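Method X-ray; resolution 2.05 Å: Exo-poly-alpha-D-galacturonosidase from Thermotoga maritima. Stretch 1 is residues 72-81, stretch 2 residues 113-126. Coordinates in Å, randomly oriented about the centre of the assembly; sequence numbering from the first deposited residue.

Stretch 1 (72-81) GPIHLKSNIE
Stretch 2, residues 113-126: YSPLVYALDCENVA

The two stretches run parallel, yet no single ladder joins them: the register slips by two residues between His75 and Glu81; loops in both stretches lie between the two ladders, and stretch 2 takes two more residues to cover the gap. Before it, Ile74 pairs with Val117 (CA to CA 4.8 Å) and His75 with Tyr118 (CA to CA 4.9 Å); after it, Glu81 pairs with Ala126 (CA to CA 4.4 Å). Together the stretches bury 821 Å².

The first ladder follows the parallel rule, in which one strand reaches its neighbour through alternating donors and acceptors. Ile74 N donates to Leu116 O at 2.7 Å, Tyr118 N to Ile74 O at 2.9 Å, and Leu76 N to Tyr118 O at 2.8 Å. Backbone angles are extended: phi/psi is -106/126 at Ile74, -105/110 at His75, -123/123 at Val117 and -136/131 at Tyr118. Leu116 just before is not, at -66/-39. Alpha carbons add weaker CA-H...O contacts, such as His75 CA to Tyr118 O at 3.4 Å.

His75 and Tyr118 share a sheet face. With chi1 -75° (m) and chi2 -175°, the imidazole extends so that NE2 donates to Ser114 OG at 2.9 Å, near the plane of the ring. The same hydroxyl, with Ser114 chi1 at 175° (t), donates to Pro115 O, OG to O being 2.7 Å; accepting from one partner and donating to the other, it links the histidine to the loop segment before the strand. Tyr118 (chi1 -177°, t; chi2 65°) brings CD2 over one face of the imidazole. The rings are oblique, with centroids 5.2 Å apart and planes at 56°.

Leu76 supplies the apolar plug, burying 87 Å² against stretch 2. Its m,t rotamer carries CD1 to 3.8 Å from Val117 CG1 and 3.6 Å from Val125 CG1, both valines being t, so one methyl spans residues from before and after the slip. Where the backbones separate, a water bridges them, donating to Leu76 O at 3.2 Å and accepting from Leu120 N at 2.8 Å.

Between the ladders, stretch 1 makes a type II turn from Lys77 to Ile80, with Ser78 at -55/142 and Asn79 at 71/24. In stretch 2, Asp121 (58/32) and Asn124 (58/68) also take positive phi, and the chain turns a corner at Asn124. The bonding here is mixed: Glu123 N donates to the side-chain Ser78 OG at 2.8 Å (Ser78 chi1 -76°, m), and Asn79 N makes a backbone bond to Glu123 O at 2.9 Å. The two asparagines, both m, join as amides, Asn124 ND2 donating to Asn79 OD1 at 3.0 Å. Asn79 begins with CA to CB pointing away, but its end returns for this bond.

The second ladder then resumes in parallel, with Ala126 N donating to Ile80 O at 3.0 Å. On the shared face of Glu81 and Ala126, Glu81 CG packs 3.9 Å from Ala126 CB, chi1 and chi2 both t.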

# COMPACT_ATOMS: atom_id res chain seq x y z
N GLY D 72 -57.60 -14.47 1.31
CA GLY D 72 -56.80 -15.53 1.90
C GLY D 72 -55.81 -16.00 0.85
O GLY D 72 -55.62 -15.32 -0.16
N PRO D 73 -55.18 -17.17 1.06
CA PRO D 73 -54.15 -17.64 0.14
C PRO D 73 -54.68 -17.82 -1.29
O PRO D 73 -55.84 -18.18 -1.48
CB PRO D 73 -53.75 -19.00 0.73
CG PRO D 73 -54.94 -19.44 1.50
CD PRO D 73 -55.49 -18.17 2.09
N ILE D 74 -53.83 -17.57 -2.27
CA ILE D 74 -54.17 -17.74 -3.69
C ILE D 74 -53.48 -18.98 -4.21
O ILE D 74 -52.26 -19.12 -4.08
CB ILE D 74 -53.73 -16.50 -4.53
CG1 ILE D 74 -54.55 -15.26 -4.14
CG2 ILE D 74 -53.84 -16.79 -6.03
CD1 ILE D 74 -53.92 -13.95 -4.59
N HIS D 75 -54.26 -19.89 -4.79
CA HIS D 75 -53.72 -21.11 -5.38
C HIS D 75 -53.71 -21.03 -6.90
O HIS D 75 -54.76 -21.03 -7.54
CB HIS D 75 -54.49 -22.34 -4.88
CG HIS D 75 -54.15 -22.73 -3.47
ND1 HIS D 75 -54.65 -23.87 -2.87
CD2 HIS D 75 -53.34 -22.14 -2.56
CE1 HIS D 75 -54.18 -23.95 -1.64
NE2 HIS D 75 -53.38 -22.92 -1.42
N LEU D 76 -52.52 -20.93 -7.46
CA LEU D 76 -52.35 -20.87 -8.91
C LEU D 76 -52.47 -22.27 -9.52
O LEU D 76 -52.35 -23.27 -8.82
CB LEU D 76 -51.01 -20.23 -9.27
CG LEU D 76 -50.82 -18.77 -8.83
CD1 LEU D 76 -49.35 -18.35 -8.89
CD2 LEU D 76 -51.68 -17.81 -9.65
N LYS D 77 -52.75 -22.32 -10.82
CA LYS D 77 -52.73 -23.57 -11.57
C LYS D 77 -51.83 -23.38 -12.77
O LYS D 77 -51.38 -22.26 -13.03
CB LYS D 77 -54.15 -23.98 -11.98
CG LYS D 77 -55.09 -24.23 -10.79
CD LYS D 77 -56.46 -24.69 -11.23
CE LYS D 77 -57.41 -24.74 -10.04
NZ LYS D 77 -58.64 -25.52 -10.34
N SER D 78 -51.53 -24.46 -13.49
CA SER D 78 -50.72 -24.40 -14.70
C SER D 78 -51.25 -23.42 -15.74
O SER D 78 -52.47 -23.29 -15.92
CB SER D 78 -50.60 -25.79 -15.33
OG SER D 78 -49.70 -26.60 -14.60
N ASN D 79 -50.33 -22.73 -16.42
CA ASN D 79 -50.66 -21.80 -17.53
C ASN D 79 -51.35 -20.51 -17.10
O ASN D 79 -52.04 -19.86 -17.91
CB ASN D 79 -51.46 -22.51 -18.63
CG ASN D 79 -50.75 -23.73 -19.18
OD1 ASN D 79 -49.60 -23.64 -19.63
ND2 ASN D 79 -51.41 -24.87 -19.15
N ILE D 80 -51.15 -20.14 -15.84
CA ILE D 80 -51.77 -18.95 -15.26
C ILE D 80 -50.74 -17.85 -14.98
O ILE D 80 -49.70 -18.09 -14.34
CB ILE D 80 -52.56 -19.29 -13.96
CG1 ILE D 80 -53.68 -20.31 -14.23
CG2 ILE D 80 -53.11 -18.02 -13.28
CD1 ILE D 80 -54.76 -19.86 -15.22
N GLU D 81 -51.05 -16.65 -15.46
CA GLU D 81 -50.29 -15.45 -15.11
C GLU D 81 -51.14 -14.56 -14.20
O GLU D 81 -52.23 -14.13 -14.58
CB GLU D 81 -49.87 -14.68 -16.37
CG GLU D 81 -49.07 -13.40 -16.11
CD GLU D 81 -48.84 -12.58 -17.37
OE1 GLU D 81 -48.53 -13.18 -18.42
OE2 GLU D 81 -48.97 -11.34 -17.32
N TYR D 113 -49.76 -24.84 7.08
CA TYR D 113 -50.48 -23.70 6.52
C TYR D 113 -50.03 -23.41 5.10
O TYR D 113 -48.83 -23.48 4.78
CB TYR D 113 -50.26 -22.45 7.39
CG TYR D 113 -50.94 -22.50 8.75
CD1 TYR D 113 -52.33 -22.48 8.85
CD2 TYR D 113 -50.19 -22.55 9.92
CE1 TYR D 113 -52.96 -22.53 10.10
CE2 TYR D 113 -50.80 -22.59 11.17
CZ TYR D 113 -52.19 -22.59 11.25
OH TYR D 113 -52.81 -22.63 12.48
N SER D 114 -51.00 -23.11 4.24
CA SER D 114 -50.71 -22.74 2.85
C SER D 114 -49.82 -21.49 2.77
O SER D 114 -50.05 -20.53 3.50
CB SER D 114 -52.02 -22.49 2.09
OG SER D 114 -51.76 -22.01 0.78
N PRO D 115 -48.81 -21.51 1.89
CA PRO D 115 -48.16 -20.25 1.52
C PRO D 115 -49.21 -19.28 0.96
O PRO D 115 -50.26 -19.73 0.47
CB PRO D 115 -47.18 -20.67 0.43
CG PRO D 115 -46.84 -22.06 0.77
CD PRO D 115 -48.12 -22.67 1.28
N LEU D 116 -48.94 -17.98 1.02
CA LEU D 116 -49.92 -16.97 0.63
C LEU D 116 -50.23 -17.02 -0.88
O LEU D 116 -51.37 -16.84 -1.29
CB LEU D 116 -49.50 -15.56 1.08
CG LEU D 116 -48.82 -15.31 2.44
CD1 LEU D 116 -48.85 -13.82 2.78
CD2 LEU D 116 -49.36 -16.12 3.60
N VAL D 117 -49.20 -17.26 -1.68
CA VAL D 117 -49.38 -17.56 -3.10
C VAL D 117 -48.72 -18.92 -3.34
O VAL D 117 -47.54 -19.10 -3.04
CB VAL D 117 -48.76 -16.48 -4.02
CG1 VAL D 117 -49.07 -16.77 -5.48
CG2 VAL D 117 -49.26 -15.09 -3.65
N TYR D 118 -49.49 -19.87 -3.85
CA TYR D 118 -49.06 -21.27 -3.88
C TYR D 118 -49.34 -21.96 -5.21
O TYR D 118 -50.46 -21.88 -5.74
CB TYR D 118 -49.75 -22.03 -2.73
CG TYR D 118 -49.38 -23.50 -2.55
CD1 TYR D 118 -48.08 -23.88 -2.18
CD2 TYR D 118 -50.34 -24.50 -2.70
CE1 TYR D 118 -47.75 -25.23 -1.99
CE2 TYR D 118 -50.03 -25.85 -2.51
CZ TYR D 118 -48.73 -26.20 -2.16
OH TYR D 118 -48.41 -27.53 -1.98
N ALA D 119 -48.32 -22.62 -5.73
CA ALA D 119 -48.46 -23.53 -6.87
C ALA D 119 -47.74 -24.84 -6.59
O ALA D 119 -46.58 -24.84 -6.17
CB ALA D 119 -47.93 -22.88 -8.15
N LEU D 120 -48.43 -25.96 -6.82
CA LEU D 120 -47.84 -27.28 -6.61
C LEU D 120 -47.94 -28.10 -7.89
O LEU D 120 -49.02 -28.24 -8.45
CB LEU D 120 -48.56 -28.01 -5.46
CG LEU D 120 -48.28 -29.51 -5.28
CD1 LEU D 120 -46.85 -29.76 -4.80
CD2 LEU D 120 -49.29 -30.15 -4.34
N ASP D 121 -46.80 -28.64 -8.33
CA ASP D 121 -46.74 -29.51 -9.52
C ASP D 121 -47.27 -28.83 -10.79
O ASP D 121 -47.84 -29.48 -11.67
CB ASP D 121 -47.47 -30.84 -9.27
CG ASP D 121 -46.73 -31.76 -8.31
OD1 ASP D 121 -45.48 -31.85 -8.41
OD2 ASP D 121 -47.39 -32.41 -7.47
N CYS D 122 -47.08 -27.52 -10.86
CA CYS D 122 -47.60 -26.71 -11.97
C CYS D 122 -46.53 -26.41 -13.00
O CYS D 122 -45.33 -26.49 -12.73
CB CYS D 122 -48.19 -25.41 -11.44
SG CYS D 122 -49.72 -25.60 -10.49
N GLU D 123 -46.99 -26.01 -14.19
CA GLU D 123 -46.12 -25.70 -15.30
C GLU D 123 -46.58 -24.38 -15.92
O GLU D 123 -47.79 -24.12 -15.99
CB GLU D 123 -46.24 -26.82 -16.32
CG GLU D 123 -45.28 -26.77 -17.49
CD GLU D 123 -45.47 -27.95 -18.43
OE1 GLU D 123 -46.64 -28.30 -18.72
OE2 GLU D 123 -44.46 -28.54 -18.85
N ASN D 124 -45.63 -23.54 -16.35
CA ASN D 124 -45.92 -22.26 -17.01
C ASN D 124 -46.76 -21.33 -16.14
O ASN D 124 -47.93 -21.06 -16.45
CB ASN D 124 -46.59 -22.47 -18.38
CG ASN D 124 -45.88 -23.51 -19.23
OD1 ASN D 124 -44.66 -23.55 -19.30
ND2 ASN D 124 -46.67 -24.36 -19.88
N VAL D 125 -46.17 -20.86 -15.05
CA VAL D 125 -46.88 -20.02 -14.09
C VAL D 125 -46.10 -18.72 -13.90
O VAL D 125 -44.88 -18.74 -13.78
CB VAL D 125 -47.09 -20.77 -12.75
CG1 VAL D 125 -47.72 -19.85 -11.71
CG2 VAL D 125 -47.98 -21.99 -12.95
N ALA D 126 -46.80 -17.59 -13.91
CA ALA D 126 -46.14 -16.29 -13.81
C ALA D 126 -46.84 -15.32 -12.87
O ALA D 126 -48.07 -15.35 -12.74
CB ALA D 126 -45.99 -15.66 -15.19
O HOH W 1 -51.18 -25.53 -6.96